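Local coordinates for protein putative hydrolase (Chloroflexus aurantiacus J-10-fl, PDB 3CMN) that is a putative hydrolase, probably a zincin-like metallopeptidase that would cleave peptide bonds with the help of a metal ion, at residues Leu17-Ser31 with Ser120-Tyr133. Numbering follows the deposited sequence.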
loop_
_atom_site.group_PDB
_atom_site.type_symbol
_atom_site.label_atom_id
_atom_site.label_comp_id
_atom_site.label_asym_id
_atom_site.label_seq_id
_atom_site.Cartn_x
_atom_site.Cartn_y
_atom_site.Cartn_z
ATOM N N LEU A 17 -20.434 -13.303 14.511
ATOM C CA LEU A 17 -19.215 -14.143 14.712
ATOM C C LEU A 17 -18.131 -13.409 15.512
ATOM O O LEU A 17 -17.408 -14.012 16.319
ATOM C CB LEU A 17 -18.630 -14.556 13.361
ATOM C CG LEU A 17 -17.365 -15.403 13.501
ATOM C CD1 LEU A 17 -17.747 -16.758 14.069
ATOM C CD2 LEU A 17 -16.686 -15.573 12.153
ATOM N N ILE A 18 -18.018 -12.105 15.278
ATOM C CA ILE A 18 -17.001 -11.313 15.952
ATOM C C ILE A 18 -17.609 -10.134 16.669
ATOM O O ILE A 18 -18.463 -9.438 16.123
ATOM C CB ILE A 18 -15.972 -10.769 14.946
ATOM C CG1 ILE A 18 -15.375 -11.927 14.149
ATOM C CG2 ILE A 18 -14.884 -9.978 15.680
ATOM C CD1 ILE A 18 -14.585 -11.490 12.950
ATOM N N ASP A 19 -17.174 -9.910 17.901
ATOM C CA ASP A 19 -17.664 -8.775 18.662
ATOM C C ASP A 19 -16.762 -7.596 18.320
ATOM O O ASP A 19 -15.680 -7.435 18.897
ATOM C CB ASP A 19 -17.591 -9.059 20.157
ATOM C CG ASP A 19 -18.121 -7.912 20.981
ATOM O OD1 ASP A 19 -18.102 -6.770 20.486
ATOM O OD2 ASP A 19 -18.541 -8.148 22.121
ATOM N N TRP A 20 -17.216 -6.779 17.377
ATOM C CA TRP A 20 -16.440 -5.638 16.927
ATOM C C TRP A 20 -16.271 -4.495 17.913
ATOM O O TRP A 20 -15.422 -3.634 17.720
ATOM C CB TRP A 20 -16.998 -5.125 15.604
ATOM C CG TRP A 20 -16.630 -6.037 14.492
ATOM C CD1 TRP A 20 -17.442 -6.936 13.856
ATOM C CD2 TRP A 20 -15.320 -6.223 13.945
ATOM N NE1 TRP A 20 -16.715 -7.673 12.953
ATOM C CE2 TRP A 20 -15.408 -7.257 12.988
ATOM C CE3 TRP A 20 -14.078 -5.620 14.176
ATOM C CZ2 TRP A 20 -14.302 -7.701 12.262
ATOM C CZ3 TRP A 20 -12.978 -6.063 13.451
ATOM C CH2 TRP A 20 -13.100 -7.094 12.507
ATOM N N GLU A 21 -17.062 -4.473 18.973
ATOM C CA GLU A 21 -16.899 -3.409 19.941
ATOM C C GLU A 21 -15.849 -3.829 20.954
ATOM O O GLU A 21 -15.229 -2.998 21.610
ATOM C CB GLU A 21 -18.237 -3.064 20.586
ATOM C CG GLU A 21 -18.857 -1.841 19.898
ATOM C CD GLU A 21 -20.359 -1.731 20.075
ATOM O OE1 GLU A 21 -20.832 -1.665 21.232
ATOM O OE2 GLU A 21 -21.065 -1.703 19.042
ATOM N N GLN A 22 -15.636 -5.133 21.065
ATOM C CA GLN A 22 -14.601 -5.635 21.950
ATOM C C GLN A 22 -13.308 -5.404 21.172
ATOM O O GLN A 22 -12.286 -5.011 21.734
ATOM C CB GLN A 22 -14.781 -7.131 22.219
ATOM C CG GLN A 22 -13.560 -7.753 22.839
ATOM C CD GLN A 22 -13.198 -7.103 24.154
ATOM O OE1 GLN A 22 -13.907 -7.264 25.148
ATOM N NE2 GLN A 22 -12.093 -6.351 24.168
ATOM N N ALA A 23 -13.383 -5.649 19.866
ATOM C CA ALA A 23 -12.252 -5.463 18.974
ATOM C C ALA A 23 -11.814 -3.999 18.987
ATOM O O ALA A 23 -10.630 -3.693 19.132
ATOM C CB ALA A 23 -12.628 -5.891 17.565
ATOM N N ARG A 24 -12.782 -3.095 18.861
ATOM C CA ARG A 24 -12.505 -1.660 18.861
ATOM C C ARG A 24 -11.764 -1.244 20.121
ATOM O O ARG A 24 -10.779 -0.518 20.050
ATOM C CB ARG A 24 -13.804 -0.858 18.738
ATOM C CG ARG A 24 -13.627 0.651 18.929
ATOM C CD ARG A 24 -14.977 1.364 18.943
ATOM N NE ARG A 24 -14.991 2.537 19.823
ATOM C CZ ARG A 24 -14.474 3.720 19.501
ATOM N NH1 ARG A 24 -13.903 3.894 18.315
ATOM N NH2 ARG A 24 -14.521 4.730 20.363
ATOM N N GLN A 25 -12.245 -1.691 21.277
ATOM C CA GLN A 25 -11.602 -1.369 22.547
ATOM C C GLN A 25 -10.202 -1.932 22.642
ATOM O O GLN A 25 -9.280 -1.256 23.094
ATOM C CB GLN A 25 -12.442 -1.889 23.701
ATOM C CG GLN A 25 -13.539 -0.938 24.056
ATOM C CD GLN A 25 -13.003 0.461 24.337
ATOM O OE1 GLN A 25 -12.158 0.652 25.217
ATOM N NE2 GLN A 25 -13.491 1.447 23.586
ATOM N N ALA A 26 -10.047 -3.175 22.208
ATOM C CA ALA A 26 -8.753 -3.846 22.223
ATOM C C ALA A 26 -7.754 -3.092 21.343
ATOM O O ALA A 26 -6.588 -2.941 21.708
ATOM C CB ALA A 26 -8.909 -5.287 21.725
ATOM N N ALA A 27 -8.216 -2.645 20.176
ATOM C CA ALA A 27 -7.372 -1.908 19.241
ATOM C C ALA A 27 -6.946 -0.575 19.830
ATOM O O ALA A 27 -5.772 -0.222 19.799
ATOM C CB ALA A 27 -8.117 -1.678 17.923
ATOM N N LEU A 28 -7.914 0.166 20.356
ATOM C CA LEU A 28 -7.641 1.465 20.963
ATOM C C LEU A 28 -6.609 1.394 22.078
ATOM O O LEU A 28 -5.735 2.258 22.189
ATOM C CB LEU A 28 -8.933 2.074 21.510
ATOM C CG LEU A 28 -9.859 2.630 20.425
ATOM C CD1 LEU A 28 -11.225 2.987 21.031
ATOM C CD2 LEU A 28 -9.209 3.876 19.815
ATOM N N ARG A 29 -6.700 0.346 22.890
ATOM C CA ARG A 29 -5.786 0.172 24.005
ATOM C C ARG A 29 -4.404 -0.308 23.629
ATOM O O ARG A 29 -3.421 0.194 24.153
ATOM C CB ARG A 29 -6.418 -0.744 25.050
ATOM C CG ARG A 29 -7.679 -0.122 25.583
ATOM C CD ARG A 29 -7.944 -0.419 27.022
ATOM N NE ARG A 29 -6.806 -0.191 27.916
ATOM C CZ ARG A 29 -6.109 0.937 28.013
ATOM N NH1 ARG A 29 -6.401 1.994 27.258
ATOM N NH2 ARG A 29 -5.127 1.013 28.898
ATOM N N LEU A 30 -4.313 -1.255 22.708
ATOM C CA LEU A 30 -3.011 -1.747 22.300
ATOM C C LEU A 30 -2.272 -0.699 21.454
ATOM O O LEU A 30 -1.041 -0.688 21.400
ATOM C CB LEU A 30 -3.173 -3.056 21.524
ATOM C CG LEU A 30 -2.032 -4.072 21.664
ATOM C CD1 LEU A 30 -2.532 -5.456 21.304
ATOM C CD2 LEU A 30 -0.863 -3.676 20.772
ATOM N N SER A 31 -3.017 0.192 20.806
ATOM C CA SER A 31 -2.385 1.222 19.982
ATOM C C SER A 31 -1.596 2.230 20.830
ATOM O O SER A 31 -0.669 2.868 20.337
ATOM C CB SER A 31 -3.433 1.969 19.151
ATOM O OG SER A 31 -4.194 2.844 19.961
ATOM N N SER A 120 -16.876 -14.798 20.602
ATOM C CA SER A 120 -16.953 -13.747 19.597
ATOM C C SER A 120 -16.198 -12.581 20.228
ATOM O O SER A 120 -15.721 -11.672 19.550
ATOM C CB SER A 120 -18.405 -13.360 19.341
ATOM O OG SER A 120 -18.973 -12.789 20.506
ATOM N N LYS A 121 -16.092 -12.650 21.551
ATOM C CA LYS A 121 -15.402 -11.650 22.349
ATOM C C LYS A 121 -13.903 -11.918 22.263
ATOM O O LYS A 121 -13.100 -10.999 22.052
ATOM C CB LYS A 121 -15.872 -11.755 23.801
ATOM C CG LYS A 121 -16.334 -10.451 24.427
ATOM C CD LYS A 121 -17.012 -10.704 25.765
ATOM C CE LYS A 121 -17.368 -9.406 26.470
ATOM N NZ LYS A 121 -18.252 -8.546 25.636
ATOM N N LEU A 122 -13.546 -13.190 22.430
ATOM C CA LEU A 122 -12.155 -13.628 22.381
ATOM C C LEU A 122 -11.600 -13.484 20.963
ATOM O O LEU A 122 -10.389 -13.367 20.764
ATOM C CB LEU A 122 -12.040 -15.073 22.869
ATOM C CG LEU A 122 -12.437 -15.265 24.335
ATOM C CD1 LEU A 122 -12.457 -16.751 24.713
ATOM C CD2 LEU A 122 -11.465 -14.512 25.204
ATOM N N LEU A 123 -12.488 -13.508 19.975
ATOM C CA LEU A 123 -12.061 -13.300 18.597
ATOM C C LEU A 123 -11.794 -11.801 18.463
ATOM O O LEU A 123 -10.771 -11.386 17.928
ATOM C CB LEU A 123 -13.151 -13.726 17.600
ATOM C CG LEU A 123 -13.271 -15.223 17.282
ATOM C CD1 LEU A 123 -14.376 -15.466 16.258
ATOM C CD2 LEU A 123 -11.936 -15.721 16.756
ATOM N N GLY A 124 -12.726 -10.998 18.973
ATOM C CA GLY A 124 -12.589 -9.553 18.917
ATOM C C GLY A 124 -11.309 -9.080 19.577
ATOM O O GLY A 124 -10.652 -8.164 19.087
ATOM N N VAL A 125 -10.970 -9.695 20.707
ATOM C CA VAL A 125 -9.748 -9.359 21.432
ATOM C C VAL A 125 -8.531 -9.571 20.532
ATOM O O VAL A 125 -7.641 -8.721 20.452
ATOM C CB VAL A 125 -9.581 -10.249 22.701
ATOM C CG1 VAL A 125 -8.170 -10.135 23.242
ATOM C CG2 VAL A 125 -10.558 -9.817 23.774
ATOM N N GLN A 126 -8.504 -10.709 19.847
ATOM C CA GLN A 126 -7.382 -11.041 18.978
ATOM C C GLN A 126 -7.266 -10.180 17.716
ATOM O O GLN A 126 -6.167 -9.735 17.372
ATOM C CB GLN A 126 -7.443 -12.523 18.627
ATOM C CG GLN A 126 -7.347 -13.406 19.861
ATOM C CD GLN A 126 -7.564 -14.880 19.555
ATOM O OE1 GLN A 126 -6.625 -15.602 19.221
ATOM N NE2 GLN A 126 -8.811 -15.325 19.652
ATOM N N ILE A 127 -8.396 -9.945 17.048
ATOM C CA ILE A 127 -8.438 -9.134 15.834
ATOM C C ILE A 127 -8.163 -7.675 16.197
ATOM O O ILE A 127 -7.417 -6.983 15.504
ATOM C CB ILE A 127 -9.821 -9.221 15.148
ATOM C CG1 ILE A 127 -10.137 -10.679 14.793
ATOM C CG2 ILE A 127 -9.840 -8.347 13.895
ATOM C CD1 ILE A 127 -11.534 -10.890 14.233
ATOM N N GLY A 128 -8.778 -7.219 17.286
ATOM C CA GLY A 128 -8.579 -5.857 17.738
ATOM C C GLY A 128 -7.142 -5.666 18.166
ATOM O O GLY A 128 -6.527 -4.637 17.899
ATOM N N GLY A 129 -6.599 -6.680 18.829
ATOM C CA GLY A 129 -5.224 -6.612 19.278
ATOM C C GLY A 129 -4.302 -6.423 18.098
ATOM O O GLY A 129 -3.432 -5.550 18.112
ATOM N N LEU A 130 -4.495 -7.245 17.069
ATOM C CA LEU A 130 -3.673 -7.159 15.872
ATOM C C LEU A 130 -3.816 -5.784 15.217
ATOM O O LEU A 130 -2.840 -5.207 14.752
ATOM C CB LEU A 130 -4.050 -8.259 14.876
ATOM C CG LEU A 130 -3.706 -9.688 15.324
ATOM C CD1 LEU A 130 -4.315 -10.689 14.360
ATOM C CD2 LEU A 130 -2.193 -9.861 15.388
ATOM N N LEU A 131 -5.035 -5.264 15.198
ATOM C CA LEU A 131 -5.288 -3.962 14.612
ATOM C C LEU A 131 -4.625 -2.839 15.428
ATOM O O LEU A 131 -4.072 -1.892 14.856
ATOM C CB LEU A 131 -6.795 -3.734 14.514
ATOM C CG LEU A 131 -7.255 -2.399 13.933
ATOM C CD1 LEU A 131 -6.772 -2.251 12.478
ATOM C CD2 LEU A 131 -8.769 -2.336 14.013
ATOM N N GLY A 132 -4.679 -2.947 16.755
ATOM C CA GLY A 132 -4.059 -1.944 17.604
ATOM C C GLY A 132 -2.563 -1.968 17.363
ATOM O O GLY A 132 -1.879 -0.940 17.413
ATOM N N TYR A 133 -2.049 -3.160 17.089
ATOM C CA TYR A 133 -0.639 -3.309 16.814
ATOM C C TYR A 133 -0.308 -2.605 15.498
ATOM O O TYR A 133 0.700 -1.911 15.396
ATOM C CB TYR A 133 -0.271 -4.785 16.708
ATOM C CG TYR A 133 1.182 -4.985 16.389
ATOM C CD1 TYR A 133 2.164 -4.737 17.348
ATOM C CD2 TYR A 133 1.585 -5.359 15.110
ATOM C CE1 TYR A 133 3.514 -4.852 17.038
ATOM C CE2 TYR A 133 2.928 -5.474 14.786
ATOM C CZ TYR A 133 3.891 -5.219 15.755
ATOM O OH TYR A 133 5.232 -5.310 15.444
#
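Ala23 and Ala27 of helix 20-31 lie directly on Gly128 and Gly132 of helix 120-133 in a close helix pair built on a tandem GxxxG pattern; the helices run in the same general direction, crossing at -35°, with their axes 6.9 Å apart at closest approach. Gly124, Gly128 and Gly132, spaced four apart, open one face of the second helix to the backbone of the first; a beta carbon at Gly128 would collide with the Ala23 carbonyl. CA-H...O contacts therefore run both ways, from Ala23 CA to Gly124 O (3.1 Å) and from Gly128 CA to Ala23 O (3.3 Å). The methyl of Ala26 fits as a knob into the hole formed by Gly124, Val125, Gly128 and Gly129.

Where the first helix begins, Asp19 N donates to Ser120 O (2.8 Å), arriving from above the carbonyl plane on the face opposite to Gly124 N, which shares the same acceptor. With CG anti to the backbone N (chi1 -179°), Asp19 turns its carboxylate back as N-cap: OD1 takes Glu21 N nearly end-on and Gln22 N from above the carboxylate plane, while OD2 makes a long salt bridge to Lys121 NZ (3.5 Å), the two side chains running alongside each other. Replacing Asp19 by an alanine is likely to leave the Glu21 and Gln22 amides without their side-chain acceptor and the Lys121 ammonium without this counter-charge.

Gln22, bent at chi2 (59°), lays its CG and amide carbon beside Val125 CG2. Ile127 also points toward segment 17-31, on the flank where Phe90 and Phe94 pack on it: its CG2 approaches the Trp20 ring at CH2 (3.8 Å), and its extended CG1 branch carries CD1 tip to tip against Ile18 CD1, a tight 3.4 Å methyl-to-methyl contact.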